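Local coordinates for sortase family protein (Clostridium perfringens, PDB 4D70) that is a class D sortase, a cysteine transpeptidase that probably cleaves the sorting signals of surface proteins and transfers the cut ends to an amine nucleophile, at residues A[59-64]-A[75-80]. Sequence-based numbering, arbitrary orientation.
Sequences DGIALI and IAEGST
Ile75 sits opposite two consecutive residues of strand 60-66, Ile61 and Ala62, and serves both. Its carbonyl O takes the Ile61 N-H (N to O 2.8 Å) nearly head-on, with a C=O...N angle of 172°, while its own N gives a bond to Ala62 O, also 2.8 Å long. This uneven pairing follows from the backbone of Ile61, whose psi of -16° is far from an extended strand value and brings its side chain to the same face as Ala62.

The two branches of Ile75 part: CG2 goes to Ile61, the CG1-CD1 arm to Ile64 and, more loosely, Ala62. With CG1 beside the backbone N (chi1 -61°), CG2 is left anti to that N and meets Ile61 CG1 at 4.1 Å, whereas the longer arm ends with CD1 3.8 Å from Ile64 CB. Ile64 presents CB and CG2, crossing Ile75 at about a right angle. Ala62 CB stands 4.4 Å from Ile75 CD1. Ile88, Phe103 and Ile105 close round Ile75 from neighbouring strands.

Beyond the bulge, Glu77 N binds Asp59 O at 2.8 Å, and Ile61 CG2 rests 4.0 Å from Glu77 CB. The Glu77 chain bends at its second torsion, bringing OE1 to 3.9 Å from Ile61 CD1; OE1 of this buried residue is hydrogen-bonded to His90 ND1, a bond tying the hairpin to strand 88-90. Two residues facing one across antiparallel strands, with these bonds, make a classic beta bulge, here in the opening hairpin of the sortase beta-barrel.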
ATOM      1  N   ASP A  59      10.858   5.345   4.383  1.00 35.83           N
ATOM      2  CA  ASP A  59      10.647   4.570   5.607  1.00 36.32           C
ATOM      3  C   ASP A  59       9.455   3.577   5.488  1.00 44.45           C
ATOM      4  O   ASP A  59       8.394   3.947   4.965  1.00 38.94           O
ATOM      5  CB  ASP A  59      10.280   5.478   6.775  1.00 38.37           C
ATOM      6  CG  ASP A  59      11.432   6.384   7.242  1.00 47.71           C
ATOM      7  OD1 ASP A  59      12.563   6.290   6.731  1.00 48.64           O
ATOM      8  OD2 ASP A  59      11.153   7.210   8.120  1.00 50.36           O
ATOM      9  N   GLY A  60       9.613   2.371   6.046  1.00 36.99           N
ATOM     10  CA  GLY A  60       8.534   1.420   6.216  1.00 37.79           C
ATOM     11  C   GLY A  60       7.440   1.978   7.079  1.00 40.57           C
ATOM     12  O   GLY A  60       7.721   2.599   8.111  1.00 31.54           O
ATOM     13  N   ILE A  61       6.172   1.804   6.654  1.00 35.22           N
ATOM     14  CA  ILE A  61       5.058   2.249   7.489  1.00 35.21           C
ATOM     15  C   ILE A  61       4.051   1.166   7.851  1.00 32.93           C
ATOM     16  O   ILE A  61       3.247   1.372   8.723  1.00 32.69           O
ATOM     17  CB  ILE A  61       4.311   3.430   6.814  1.00 36.40           C
ATOM     18  CG1 ILE A  61       3.667   2.969   5.510  1.00 35.37           C
ATOM     19  CG2 ILE A  61       5.254   4.606   6.582  1.00 41.52           C
ATOM     20  CD1 ILE A  61       2.660   3.930   5.013  1.00 38.73           C
ATOM     21  N   ALA A  62       4.081   0.054   7.132  1.00 32.02           N
ATOM     22  CA  ALA A  62       3.186  -1.062   7.375  1.00 30.92           C
ATOM     23  C   ALA A  62       3.732  -2.273   6.647  1.00 31.52           C
ATOM     24  O   ALA A  62       4.487  -2.162   5.674  1.00 34.28           O
ATOM     25  CB  ALA A  62       1.763  -0.747   6.842  1.00 31.88           C
ATOM     26  N   LEU A  63       3.265  -3.411   7.080  1.00 25.39           N
ATOM     27  CA  LEU A  63       3.399  -4.606   6.348  1.00 27.10           C
ATOM     28  C   LEU A  63       2.113  -4.834   5.552  1.00 26.52           C
ATOM     29  O   LEU A  63       1.018  -4.439   5.952  1.00 30.17           O
ATOM     30  CB  LEU A  63       3.531  -5.798   7.313  1.00 28.24           C
ATOM     31  CG  LEU A  63       4.741  -5.802   8.293  1.00 34.02           C
ATOM     32  CD1 LEU A  63       4.663  -7.079   9.128  1.00 35.85           C
ATOM     33  CD2 LEU A  63       6.093  -5.717   7.582  1.00 33.42           C
ATOM     34  N   ILE A  64       2.274  -5.460   4.436  1.00 26.24           N
ATOM     35  CA  ILE A  64       1.164  -5.909   3.617  1.00 27.39           C
ATOM     36  C   ILE A  64       1.281  -7.401   3.370  1.00 28.42           C
ATOM     37  O   ILE A  64       2.321  -7.920   2.941  1.00 32.54           O
ATOM     38  CB  ILE A  64       1.091  -5.118   2.293  1.00 28.40           C
ATOM     39  CG1 ILE A  64      -0.110  -5.587   1.436  1.00 27.55           C
ATOM     40  CG2 ILE A  64       2.393  -5.249   1.467  1.00 30.77           C
ATOM     41  CD1 ILE A  64      -0.518  -4.579   0.364  1.00 30.33           C
ATOM     42  N   ILE A  75       5.403  -1.695   3.106  1.00 32.14           N
ATOM     43  CA  ILE A  75       5.002  -0.491   2.416  1.00 32.44           C
ATOM     44  C   ILE A  75       5.853   0.631   2.863  1.00 29.40           C
ATOM     45  O   ILE A  75       5.950   0.866   4.036  1.00 30.58           O
ATOM     46  CB  ILE A  75       3.530  -0.172   2.620  1.00 32.49           C
ATOM     47  CG1 ILE A  75       2.696  -1.345   2.043  1.00 30.56           C
ATOM     48  CG2 ILE A  75       3.151   1.159   1.897  1.00 29.66           C
ATOM     49  CD1 ILE A  75       1.268  -1.337   2.495  1.00 29.65           C
ATOM     50  N   ALA A  76       6.464   1.330   1.905  1.00 30.74           N
ATOM     51  CA  ALA A  76       7.279   2.535   2.235  1.00 34.56           C
ATOM     52  C   ALA A  76       6.476   3.809   2.112  1.00 36.28           C
ATOM     53  O   ALA A  76       5.542   3.880   1.335  1.00 35.25           O
ATOM     54  CB  ALA A  76       8.486   2.614   1.311  1.00 39.57           C
ATOM     55  N   GLU A  77       6.865   4.847   2.835  1.00 34.84           N
ATOM     56  CA  GLU A  77       6.285   6.148   2.621  1.00 31.24           C
ATOM     57  C   GLU A  77       6.741   6.817   1.344  1.00 34.58           C
ATOM     58  O   GLU A  77       7.900   6.771   0.992  1.00 36.43           O
ATOM     59  CB  GLU A  77       6.586   7.074   3.798  1.00 35.01           C
ATOM     60  CG  GLU A  77       5.993   8.482   3.697  1.00 35.04           C
ATOM     61  CD  GLU A  77       4.470   8.536   3.668  1.00 40.85           C
ATOM     62  OE1 GLU A  77       3.814   7.483   3.785  1.00 38.34           O
ATOM     63  OE2 GLU A  77       3.912   9.641   3.516  1.00 42.83           O
ATOM     64  N   GLY A  78       5.795   7.418   0.622  1.00 29.80           N
ATOM     65  CA  GLY A  78       6.089   8.129  -0.590  1.00 33.43           C
ATOM     66  C   GLY A  78       5.769   7.397  -1.854  1.00 32.55           C
ATOM     67  O   GLY A  78       5.696   6.157  -1.880  1.00 39.62           O
ATOM     68  N   SER A  79       5.573   8.165  -2.913  1.00 33.28           N
ATOM     69  CA  SER A  79       5.307   7.569  -4.209  1.00 39.57           C
ATOM     70  C   SER A  79       6.172   8.231  -5.280  1.00 39.73           C
ATOM     71  O   SER A  79       5.777   8.259  -6.428  1.00 35.26           O
ATOM     72  CB  SER A  79       3.837   7.700  -4.566  1.00 43.02           C
ATOM     73  OG  SER A  79       3.504   9.064  -4.708  1.00 44.12           O
ATOM     74  N   THR A  80       7.358   8.725  -4.910  1.00 42.42           N
ATOM     75  CA  THR A  80       8.300   9.263  -5.891  1.00 45.81           C
ATOM     76  C   THR A  80       8.953   8.115  -6.627  1.00 46.56           C
ATOM     77  O   THR A  80       8.896   6.966  -6.190  1.00 39.03           O
ATOM     78  CB  THR A  80       9.421  10.050  -5.228  1.00 47.10           C
ATOM     79  OG1 THR A  80      10.110   9.194  -4.310  1.00 48.37           O
ATOM     80  CG2 THR A  80       8.869  11.243  -4.499  1.00 47.42           C
TER